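Local coordinates for Rab GDP-dissociation inhibitor (Saccharomyces cerevisiae, PDB 2BCG), which inhibits GDP release from the Rab GTPase SEC4, extracts GDP-bound YPT7 from vacuolar membranes, and plays an essential part in yeast secretion, at residues T10-V16 with F287-I293; N99-D105 with L444-Q448; V310-I316 with E391-A397. All blocks are in the same frame, centred on the assembly; numbering follows the deposited sequence. Where two conformers were deposited one is given.

How the contacts relate
The three contacts join distant stretches of one chain without touching one another. Contact 1 joins strands 14-17 and 292-294 of the five-stranded parallel sheet, and contact 3 pairs strand 303-317 with 391-402, outermost in the separate mixed sheet within this chain; their centres lie about 36 Å apart. Contact 2 fastens the C-terminal tail to the end of helix 96-104, with its centre about 25 Å from that of contact 1 and about 35 Å from that of contact 3, on the opposite side of the chain's centre from the latter. Only contact 2 reaches a second protein chain, close to the YPT1-interacting residues 108-114. The geranylgeranyl pocket, which includes Lys147 and Cys223, draws on none of the three.

Contact 1. Residues T10-V16 with F287-I293; sequences TDYDVIV and FKAPLVI
Ile15 packs against the methyl of Ala289, with Ile15 CG1 3.7 Å from Ala289 CB, in the dense half of this contact. Because CG1 sits beside the backbone N (chi1 -68°) and the chain runs on extended, Ile15 CD1 turns back along 287-293 and lies 3.7 Å from Phe287 O, close to Phe287 CB as well. The other branch, CG2, meets Val292 CG2 at a slant. Val14 CG1 touches two neighbouring branch ends, 3.8 Å from Leu291 CD1 and slightly farther from Ile293 CD1. Backbone bonds grip Ile15 at both its polar atoms: its N donates to Leu291 O at 3.2 Å, almost straight, and its O accepts from Ile293 N at 2.9 Å. These bonds flank Val292, the parallel partner of Ile15; Val16 with Ile293 is the next pair. Here strands 14-17 and 292-294 meet in a five-stranded parallel sheet of Rossmann type, in keeping with the family's clan. Helix 21-32 packs on the side of Val16 and Ile293, while Phe277 of strand 276-282 touches Ile15 and Val292 from the other. At the turn, exposed Pro290 sets its CD beside Tyr12 O and Asp13 O.

Toward residue 10 the backbones stay as close, but several side chains face solvent. Lys288 N donates to Thr10 O at 2.8 Å and Tyr12 N to Lys288 O, which bridges Asp11 with Lys288, a single bridge. Tyr12 and Phe287 still run side by side, buried, with Tyr12 CE2 4.0 Å from Phe287 CD2; the Tyr12 hydroxyl bonds to Asp9 O, and Lys36 makes a cation-pi contact with the ring. Thr10, Asp11 and Lys288 are exposed. Lys288 stretches away, its NZ 6.0 Å from Asp11 OD1.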
loop_
_atom_site.group_PDB
_atom_site.type_symbol
_atom_site.label_atom_id
_atom_site.label_comp_id
_atom_site.label_asym_id
_atom_site.label_seq_id
_atom_site.Cartn_x
_atom_site.Cartn_y
_atom_site.Cartn_z
ATOM N N THR A 10 25.552 12.742 -8.028
ATOM C CA THR A 10 26.289 11.598 -7.555
ATOM C C THR A 10 25.941 11.323 -6.082
ATOM O O THR A 10 25.860 10.154 -5.695
ATOM C CB THR A 10 27.836 11.818 -7.765
ATOM O OG1 THR A 10 28.152 11.683 -9.159
ATOM C CG2 THR A 10 28.661 10.813 -6.964
ATOM N N ASP A 11 25.714 12.386 -5.291
ATOM C CA ASP A 11 25.755 12.272 -3.812
ATOM C C ASP A 11 24.389 12.416 -3.180
ATOM O O ASP A 11 23.644 13.319 -3.540
ATOM C CB ASP A 11 26.649 13.364 -3.197
ATOM C CG ASP A 11 28.084 13.259 -3.630
ATOM O OD1 ASP A 11 28.552 12.149 -3.927
ATOM O OD2 ASP A 11 28.733 14.324 -3.668
ATOM N N TYR A 12 24.092 11.540 -2.210
ATOM C CA TYR A 12 22.805 11.537 -1.488
ATOM C C TYR A 12 23.048 11.383 0.014
ATOM O O TYR A 12 24.109 10.935 0.439
ATOM C CB TYR A 12 21.874 10.393 -2.000
ATOM C CG TYR A 12 21.568 10.564 -3.468
ATOM C CD1 TYR A 12 20.438 11.258 -3.892
ATOM C CD2 TYR A 12 22.492 10.132 -4.440
ATOM C CE1 TYR A 12 20.196 11.510 -5.250
ATOM C CE2 TYR A 12 22.267 10.381 -5.803
ATOM C CZ TYR A 12 21.133 11.049 -6.202
ATOM O OH TYR A 12 20.952 11.279 -7.564
ATOM N N ASP A 13 22.054 11.760 0.826
ATOM C CA ASP A 13 22.124 11.415 2.261
ATOM C C ASP A 13 21.893 9.920 2.530
ATOM O O ASP A 13 22.473 9.353 3.463
ATOM C CB ASP A 13 21.090 12.182 3.088
ATOM C CG ASP A 13 21.400 13.657 3.214
ATOM O OD1 ASP A 13 20.517 14.473 2.918
ATOM O OD2 ASP A 13 22.530 14.014 3.644
ATOM N N VAL A 14 20.996 9.296 1.749
ATOM C CA VAL A 14 20.635 7.918 1.974
ATOM C C VAL A 14 20.299 7.296 0.616
ATOM O O VAL A 14 19.636 7.945 -0.230
ATOM C CB VAL A 14 19.349 7.837 2.854
ATOM C CG1 VAL A 14 18.899 6.385 3.064
ATOM C CG2 VAL A 14 19.533 8.585 4.217
ATOM N N ILE A 15 20.777 6.080 0.405
ATOM C CA ILE A 15 20.313 5.223 -0.703
ATOM C C ILE A 15 19.415 4.120 -0.132
ATOM O O ILE A 15 19.728 3.519 0.880
ATOM C CB ILE A 15 21.508 4.652 -1.490
ATOM C CG1 ILE A 15 22.200 5.816 -2.210
ATOM C CG2 ILE A 15 21.057 3.562 -2.484
ATOM C CD1 ILE A 15 23.555 5.437 -2.840
ATOM N N VAL A 16 18.269 3.898 -0.782
ATOM C CA VAL A 16 17.339 2.845 -0.358
ATOM C C VAL A 16 17.199 1.864 -1.530
ATOM O O VAL A 16 17.048 2.308 -2.674
ATOM C CB VAL A 16 15.981 3.443 0.048
ATOM C CG1 VAL A 16 15.050 2.366 0.619
ATOM C CG2 VAL A 16 16.190 4.575 1.086
ATOM N N PHE A 287 26.444 6.097 -7.662
ATOM C CA PHE A 287 25.762 6.966 -6.703
ATOM C C PHE A 287 26.295 6.677 -5.309
ATOM O O PHE A 287 26.526 5.518 -4.972
ATOM C CB PHE A 287 24.250 6.742 -6.770
ATOM C CG PHE A 287 23.708 6.904 -8.166
ATOM C CD1 PHE A 287 23.238 5.816 -8.894
ATOM C CD2 PHE A 287 23.778 8.140 -8.795
ATOM C CE1 PHE A 287 22.790 5.971 -10.232
ATOM C CE2 PHE A 287 23.336 8.303 -10.120
ATOM C CZ PHE A 287 22.850 7.216 -10.835
ATOM N N LYS A 288 26.509 7.742 -4.528
ATOM C CA LYS A 288 27.142 7.611 -3.203
ATOM C C LYS A 288 26.268 8.158 -2.084
ATOM O O LYS A 288 25.581 9.146 -2.262
ATOM C CB LYS A 288 28.503 8.318 -3.200
ATOM C CG LYS A 288 29.496 7.671 -4.176
ATOM C CD LYS A 288 30.804 8.400 -4.140
ATOM C CE LYS A 288 31.867 7.652 -4.924
ATOM N NZ LYS A 288 33.125 8.470 -5.021
ATOM N N ALA A 289 26.344 7.519 -0.913
ATOM C CA ALA A 289 25.669 8.027 0.284
ATOM C C ALA A 289 26.365 7.411 1.501
ATOM O O ALA A 289 26.967 6.346 1.386
ATOM C CB ALA A 289 24.208 7.649 0.275
ATOM N N PRO A 290 26.282 8.073 2.665
ATOM C CA PRO A 290 26.881 7.484 3.886
ATOM C C PRO A 290 26.190 6.244 4.453
ATOM O O PRO A 290 26.798 5.503 5.251
ATOM C CB PRO A 290 26.791 8.616 4.917
ATOM C CG PRO A 290 25.995 9.683 4.332
ATOM C CD PRO A 290 25.757 9.429 2.888
ATOM N N LEU A 291 24.954 5.982 4.032
ATOM C CA LEU A 291 24.286 4.771 4.486
ATOM C C LEU A 291 23.317 4.245 3.429
ATOM O O LEU A 291 22.883 4.985 2.542
ATOM C CB LEU A 291 23.550 5.011 5.822
ATOM C CG LEU A 291 22.425 6.037 5.849
ATOM C CD1 LEU A 291 21.138 5.240 5.862
ATOM C CD2 LEU A 291 22.453 6.963 7.063
ATOM N N VAL A 292 22.996 2.963 3.564
ATOM C CA VAL A 292 21.985 2.318 2.719
ATOM C C VAL A 292 20.937 1.647 3.628
ATOM O O VAL A 292 21.253 1.131 4.716
ATOM C CB VAL A 292 22.637 1.293 1.730
ATOM C CG1 VAL A 292 23.237 0.096 2.453
ATOM C CG2 VAL A 292 21.615 0.846 0.651
ATOM N N ILE A 293 19.690 1.661 3.160
ATOM C CA ILE A 293 18.570 0.905 3.761
ATOM C C ILE A 293 18.110 -0.057 2.659
ATOM O O ILE A 293 17.931 0.359 1.522
ATOM C CB ILE A 293 17.429 1.856 4.178
ATOM C CG1 ILE A 293 17.925 2.868 5.234
ATOM C CG2 ILE A 293 16.197 1.046 4.632
ATOM C CD1 ILE A 293 16.947 3.912 5.572
#

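Contact 2. Residues N99-D105 with L444-Q448; sequences NILIHTD and LKQRQ
His103 is held between two residues of the C-terminal tail: Leu444 CB lies over one face of its ring, 3.9 Å from the centroid in a CH-pi contact, and Gln446 OE1 lies over the opposite face, toward the rim. The ring's rotation is fixed from within the helix, since ND1 donates to Asn99 O at 2.8 Å nearly in the ring plane, while His103 N reaches the same oxygen from the other face of its carbonyl. Leu444 extends CD1 past the ring to Ile100 CG1 and to Asn99 ND2, an amide nitrogen bonded to Glu96. Gln446 starts with CG opposite its own N (chi1 -174°) and then bends at chi2 (59°), which brings the amide alongside the last turn; its NE2 donates to Ile102 O at 3.1 Å and lies 3.2 Å from Asp105 OD1. Arg447 instead stays extended to NE. Its backbone N bonds to His103 O at 2.8 Å, and NH1 donates to Thr104 O at 3.0 Å, nearly straight and in both the guanidinium and carbonyl planes. Three successive carbonyls thus receive donors from the tail, just where Asp105, with positive phi, ends the helix in a Schellman motif. NH1 also bonds to Tyr109 OH, tying the tail to the YPT1-interacting residues 108-114; outside both segments, an acidic side chain of the other protein chain forms a salt bridge with NH2. Helix 96-104 is backed by helix 243-254, where Phe248 meets Ile100 and Leu251 meets both Thr104 and Arg447, while Leu29 of helix 21-32 touches Thr104 and Leu444.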
loop_
_atom_site.group_PDB
_atom_site.type_symbol
_atom_site.label_atom_id
_atom_site.label_comp_id
_atom_site.label_asym_id
_atom_site.label_seq_id
_atom_site.Cartn_x
_atom_site.Cartn_y
_atom_site.Cartn_z
ATOM N N ASN A 99 -1.549 5.333 12.138
ATOM C CA ASN A 99 -0.983 6.559 12.737
ATOM C C ASN A 99 0.003 7.256 11.757
ATOM O O ASN A 99 0.001 8.490 11.591
ATOM C CB ASN A 99 -0.302 6.200 14.063
ATOM C CG ASN A 99 0.084 7.435 14.889
ATOM O OD1 ASN A 99 -0.646 8.411 14.938
ATOM N ND2 ASN A 99 1.259 7.386 15.509
ATOM N N ILE A 100 0.838 6.462 11.096
ATOM C CA ILE A 100 1.793 7.001 10.115
ATOM C C ILE A 100 1.056 7.532 8.898
ATOM O O ILE A 100 1.356 8.617 8.419
ATOM C CB ILE A 100 2.812 5.933 9.699
ATOM C CG1 ILE A 100 3.633 5.485 10.906
ATOM C CG2 ILE A 100 3.728 6.437 8.551
ATOM C CD1 ILE A 100 4.511 4.279 10.603
ATOM N N LEU A 101 0.093 6.768 8.386
ATOM C CA LEU A 101 -0.710 7.212 7.263
ATOM C C LEU A 101 -1.345 8.565 7.503
ATOM O O LEU A 101 -1.345 9.414 6.609
ATOM C CB LEU A 101 -1.800 6.180 6.939
ATOM C CG LEU A 101 -1.324 4.887 6.249
ATOM C CD1 LEU A 101 -2.401 3.819 6.427
ATOM C CD2 LEU A 101 -1.022 5.130 4.742
ATOM N N ILE A 102 -1.919 8.742 8.692
ATOM C CA ILE A 102 -2.596 10.009 8.994
ATOM C C ILE A 102 -1.631 11.168 9.139
ATOM O O ILE A 102 -1.885 12.222 8.579
ATOM C CB ILE A 102 -3.339 9.847 10.334
ATOM C CG1 ILE A 102 -4.476 8.855 10.174
ATOM C CG2 ILE A 102 -3.837 11.178 10.833
ATOM C CD1 ILE A 102 -5.008 8.329 11.483
ATOM N N HIS A 103 -0.507 10.956 9.816
ATOM C CA HIS A 103 0.461 12.045 10.035
ATOM C C HIS A 103 1.110 12.507 8.730
ATOM O O HIS A 103 1.412 13.683 8.566
ATOM C CB HIS A 103 1.531 11.640 11.053
ATOM C CG HIS A 103 1.083 11.788 12.478
ATOM N ND1 HIS A 103 0.344 10.825 13.130
ATOM C CD2 HIS A 103 1.244 12.809 13.363
ATOM C CE1 HIS A 103 0.059 11.251 14.356
ATOM N NE2 HIS A 103 0.599 12.448 14.522
ATOM N N THR A 104 1.311 11.576 7.784
ATOM C CA THR A 104 1.994 11.879 6.511
ATOM C C THR A 104 1.050 12.227 5.393
ATOM O O THR A 104 1.492 12.584 4.284
ATOM C CB THR A 104 2.819 10.675 6.017
ATOM O OG1 THR A 104 1.949 9.537 5.787
ATOM C CG2 THR A 104 3.986 10.322 6.981
ATOM N N ASP A 105 -0.251 12.083 5.638
ATOM C CA ASP A 105 -1.272 12.305 4.608
ATOM C C ASP A 105 -1.135 11.351 3.400
ATOM O O ASP A 105 -1.614 11.632 2.297
ATOM C CB ASP A 105 -1.309 13.762 4.125
ATOM C CG ASP A 105 -1.840 14.742 5.189
ATOM O OD1 ASP A 105 -2.423 14.344 6.227
ATOM O OD2 ASP A 105 -1.630 15.942 4.967
ATOM N N LEU A 444 6.532 11.400 14.839
ATOM C CA LEU A 444 5.701 11.855 13.754
ATOM C C LEU A 444 5.230 13.274 14.023
ATOM O O LEU A 444 4.833 13.610 15.142
ATOM C CB LEU A 444 4.500 10.918 13.564
ATOM C CG LEU A 444 4.807 9.469 13.165
ATOM C CD1 LEU A 444 3.554 8.649 13.378
ATOM C CD2 LEU A 444 5.293 9.346 11.717
ATOM N N LYS A 445 5.263 14.105 12.991
ATOM C CA LYS A 445 4.603 15.414 13.047
ATOM C C LYS A 445 3.484 15.405 12.018
ATOM O O LYS A 445 3.522 14.628 11.045
ATOM C CB LYS A 445 5.574 16.594 12.825
ATOM C CG LYS A 445 6.827 16.632 13.728
ATOM C CD LYS A 445 7.968 15.756 13.181
ATOM C CE LYS A 445 9.094 15.532 14.211
ATOM N NZ LYS A 445 10.079 14.509 13.719
ATOM N N GLN A 446 2.448 16.196 12.248
ATOM C CA GLN A 446 1.379 16.286 11.281
ATOM C C GLN A 446 1.883 17.075 10.070
ATOM O O GLN A 446 2.334 18.218 10.206
ATOM C CB GLN A 446 0.126 16.954 11.869
ATOM C CG GLN A 446 -1.050 16.925 10.917
ATOM C CD GLN A 446 -1.432 15.506 10.530
ATOM O OE1 GLN A 446 -1.537 14.626 11.398
ATOM N NE2 GLN A 446 -1.660 15.277 9.227
ATOM N N ARG A 447 1.829 16.443 8.897
ATOM C CA ARG A 447 2.242 17.078 7.638
ATOM C C ARG A 447 1.398 18.319 7.468
ATOM O O ARG A 447 0.175 18.279 7.672
ATOM C CB ARG A 447 2.021 16.123 6.449
ATOM C CG ARG A 447 2.355 16.716 5.070
ATOM C CD ARG A 447 2.364 15.611 4.025
ATOM N NE ARG A 447 2.349 16.162 2.672
ATOM C CZ ARG A 447 1.981 15.463 1.590
ATOM N NH1 ARG A 447 1.611 14.175 1.709
ATOM N NH2 ARG A 447 2.004 16.030 0.383
ATOM N N GLN A 448 2.060 19.410 7.102
ATOM C CA GLN A 448 1.357 20.645 6.799
ATOM C C GLN A 448 1.270 20.861 5.282
ATOM O O GLN A 448 0.182 21.143 4.757
ATOM C CB GLN A 448 1.986 21.843 7.535
ATOM C CG GLN A 448 1.965 21.753 9.088
ATOM C CD GLN A 448 0.602 21.338 9.686
ATOM O OE1 GLN A 448 -0.462 21.743 9.207
ATOM N NE2 GLN A 448 0.644 20.538 10.746
#

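Contact 3. Residues V310-I316 with E391-A397; sequences VIRAICI and EKFMGIA
Glu391 opens the pairing with Ile316: its carbonyl accepts from Ile316 N at 2.9 Å, whereas the return bond from Glu391 N to Ile316 O is weak. In one of its two conformers the carboxylate turns away from strand 310-316, and OE2 takes the N-H of Lys392 and forms a salt bridge with Lys63, an arrangement doubtful for the other. Lys392 sets its CG near Cys315 SG and then runs out extended, reaching Phe383 in a cation-pi contact. Phe393 exchanges two backbone bonds with Ile314 and places its ring so that Ile316 CD1 comes in at the edge, 3.6 Å from Phe393 CE2. Tyr59 meets this ring edge-to-face, and Leu58 and Phe62 of the same helix, 55-62, also pack on Phe393. The ladder is antiparallel throughout, the short axes 4.6 Å apart at 165°, and joins strand 303-317 to strand 391-402, the outermost strand of a seven-stranded mixed sheet.

Met394 lies on the opposite face from Phe393. Bends at chi2 (-75°) and chi3 fold its chain back over strand 310-316, putting SD 3.6 Å from Ala313 CB and CE 3.9 Å from Ile311 CD1. Gly395, without a side chain, accepts a nearly straight bond from Arg312 N at 2.8 Å. A water on the side of Val310 and Arg312 donates to Val310 O at 2.9 Å and weakly to Gly395 O. Ile396 returns to the Met394 face, its CG1 4.0 Å from Ile311 CG1, and rests on Pro375. Ala397 completes a reciprocal pair of bonds with Val310, and its methyl meets NH1 of Arg312, whose NH2 bonds to Tyr417 O while Val310 CG1 lies over one guanidinium face.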
loop_
_atom_site.group_PDB
_atom_site.type_symbol
_atom_site.label_atom_id
_atom_site.label_comp_id
_atom_site.label_asym_id
_atom_site.label_seq_id
_atom_site.Cartn_x
_atom_site.Cartn_y
_atom_site.Cartn_z
ATOM N N VAL A 310 7.277 -20.014 5.176
ATOM C CA VAL A 310 5.842 -19.761 5.157
ATOM C C VAL A 310 5.282 -20.219 3.829
ATOM O O VAL A 310 5.775 -19.820 2.774
ATOM C CB VAL A 310 5.561 -18.244 5.325
ATOM C CG1 VAL A 310 4.053 -17.981 5.440
ATOM C CG2 VAL A 310 6.262 -17.690 6.560
ATOM N N ILE A 311 4.228 -21.040 3.874
ATOM C CA ILE A 311 3.548 -21.397 2.621
ATOM C C ILE A 311 2.391 -20.418 2.450
ATOM O O ILE A 311 1.669 -20.120 3.445
ATOM C CB ILE A 311 3.066 -22.867 2.571
ATOM C CG1 ILE A 311 2.387 -23.176 1.236
ATOM C CG2 ILE A 311 2.205 -23.211 3.775
ATOM C CD1 ILE A 311 2.216 -24.667 0.946
ATOM N N ARG A 312 2.246 -19.906 1.222
ATOM C CA ARG A 312 1.155 -18.990 0.899
ATOM C C ARG A 312 0.460 -19.503 -0.353
ATOM O O ARG A 312 1.098 -19.693 -1.420
ATOM C CB ARG A 312 1.666 -17.558 0.701
ATOM C CG ARG A 312 2.295 -16.992 1.996
ATOM C CD ARG A 312 2.930 -15.650 1.824
ATOM N NE ARG A 312 3.344 -15.059 3.108
ATOM C CZ ARG A 312 4.589 -14.664 3.419
ATOM N NH1 ARG A 312 5.576 -14.764 2.551
ATOM N NH2 ARG A 312 4.823 -14.097 4.602
ATOM N N ALA A 313 -0.826 -19.807 -0.181
ATOM C CA ALA A 313 -1.608 -20.400 -1.264
ATOM C C ALA A 313 -2.650 -19.363 -1.628
ATOM O O ALA A 313 -3.559 -19.108 -0.860
ATOM C CB ALA A 313 -2.311 -21.682 -0.810
ATOM N N ILE A 314 -2.521 -18.805 -2.820
ATOM C CA ILE A 314 -3.445 -17.819 -3.326
ATOM C C ILE A 314 -4.520 -18.554 -4.119
ATOM O O ILE A 314 -4.234 -19.202 -5.140
ATOM C CB ILE A 314 -2.706 -16.791 -4.225
ATOM C CG1 ILE A 314 -1.583 -16.075 -3.450
ATOM C CG2 ILE A 314 -3.696 -15.826 -4.904
ATOM C CD1 ILE A 314 -0.618 -15.351 -4.391
ATOM N N CYS A 315 -5.748 -18.517 -3.598
ATOM C CA CYS A 315 -6.851 -19.242 -4.220
ATOM C C CYS A 315 -7.835 -18.282 -4.834
ATOM O O CYS A 315 -8.153 -17.256 -4.216
ATOM C CB CYS A 315 -7.596 -20.054 -3.175
ATOM S SG CYS A 315 -6.494 -21.253 -2.356
ATOM N N ILE A 316 -8.297 -18.613 -6.040
ATOM C CA ILE A 316 -9.340 -17.825 -6.699
ATOM C C ILE A 316 -10.624 -18.617 -6.624
ATOM O O ILE A 316 -10.660 -19.792 -6.984
ATOM C CB ILE A 316 -9.027 -17.527 -8.171
ATOM C CG1 ILE A 316 -7.741 -16.703 -8.322
ATOM C CG2 ILE A 316 -10.240 -16.820 -8.821
ATOM C CD1 ILE A 316 -7.290 -16.531 -9.816
ATOM N N GLU A 391 -8.730 -21.832 -9.056
ATOM C CA GLU A 391 -7.282 -21.966 -9.289
ATOM C C GLU A 391 -6.553 -21.715 -7.995
ATOM O O GLU A 391 -7.013 -20.950 -7.135
ATOM C CB GLU A 391 -6.858 -20.940 -10.341
ATOM C CG GLU A 391 -5.491 -21.131 -10.940
ATOM C CD GLU A 391 -5.302 -22.509 -11.517
ATOM O OE1 GLU A 391 -5.506 -22.643 -12.739
ATOM O OE2 GLU A 391 -4.988 -23.451 -10.744
ATOM N N LYS A 392 -5.411 -22.365 -7.873
ATOM C CA LYS A 392 -4.514 -22.189 -6.730
ATOM C C LYS A 392 -3.144 -21.779 -7.278
ATOM O O LYS A 392 -2.656 -22.384 -8.270
ATOM C CB LYS A 392 -4.310 -23.524 -6.001
ATOM C CG LYS A 392 -5.479 -24.091 -5.274
ATOM C CD LYS A 392 -5.061 -25.408 -4.635
ATOM C CE LYS A 392 -6.222 -26.012 -3.888
ATOM N NZ LYS A 392 -5.958 -27.457 -3.561
ATOM N N PHE A 393 -2.512 -20.809 -6.617
ATOM C CA PHE A 393 -1.134 -20.414 -6.932
ATOM C C PHE A 393 -0.322 -20.535 -5.651
ATOM O O PHE A 393 -0.559 -19.788 -4.692
ATOM C CB PHE A 393 -1.105 -18.992 -7.468
ATOM C CG PHE A 393 -1.997 -18.780 -8.673
ATOM C CD1 PHE A 393 -1.494 -18.891 -9.979
ATOM C CD2 PHE A 393 -3.351 -18.482 -8.509
ATOM C CE1 PHE A 393 -2.340 -18.703 -11.113
ATOM C CE2 PHE A 393 -4.175 -18.292 -9.640
ATOM C CZ PHE A 393 -3.656 -18.413 -10.924
ATOM N N MET A 394 0.608 -21.484 -5.626
ATOM C CA MET A 394 1.254 -21.858 -4.383
ATOM C C MET A 394 2.690 -21.382 -4.384
ATOM O O MET A 394 3.422 -21.593 -5.358
ATOM C CB MET A 394 1.325 -23.384 -4.230
ATOM C CG MET A 394 0.089 -24.203 -4.598
ATOM S SD MET A 394 -1.054 -23.969 -3.271
ATOM C CE MET A 394 -0.334 -24.971 -1.996
ATOM N N GLY A 395 3.081 -20.779 -3.272
ATOM C CA GLY A 395 4.452 -20.283 -3.106
ATOM C C GLY A 395 4.913 -20.574 -1.695
ATOM O O GLY A 395 4.099 -20.667 -0.751
ATOM N N ILE A 396 6.226 -20.724 -1.548
ATOM C CA ILE A 396 6.840 -20.897 -0.225
ATOM C C ILE A 396 7.960 -19.867 -0.098
ATOM O O ILE A 396 8.755 -19.702 -1.023
ATOM C CB ILE A 396 7.371 -22.338 -0.034
ATOM C CG1 ILE A 396 6.170 -23.310 -0.111
ATOM C CG2 ILE A 396 8.151 -22.435 1.269
ATOM C CD1 ILE A 396 6.578 -24.798 -0.058
ATOM N N ALA A 397 7.988 -19.149 1.016
ATOM C CA ALA A 397 9.009 -18.136 1.263
ATOM C C ALA A 397 9.793 -18.465 2.543
ATOM O O ALA A 397 9.193 -18.782 3.572
ATOM C CB ALA A 397 8.367 -16.751 1.372
HETATM O O HOH W 1 5.171 -17.817 0.747
#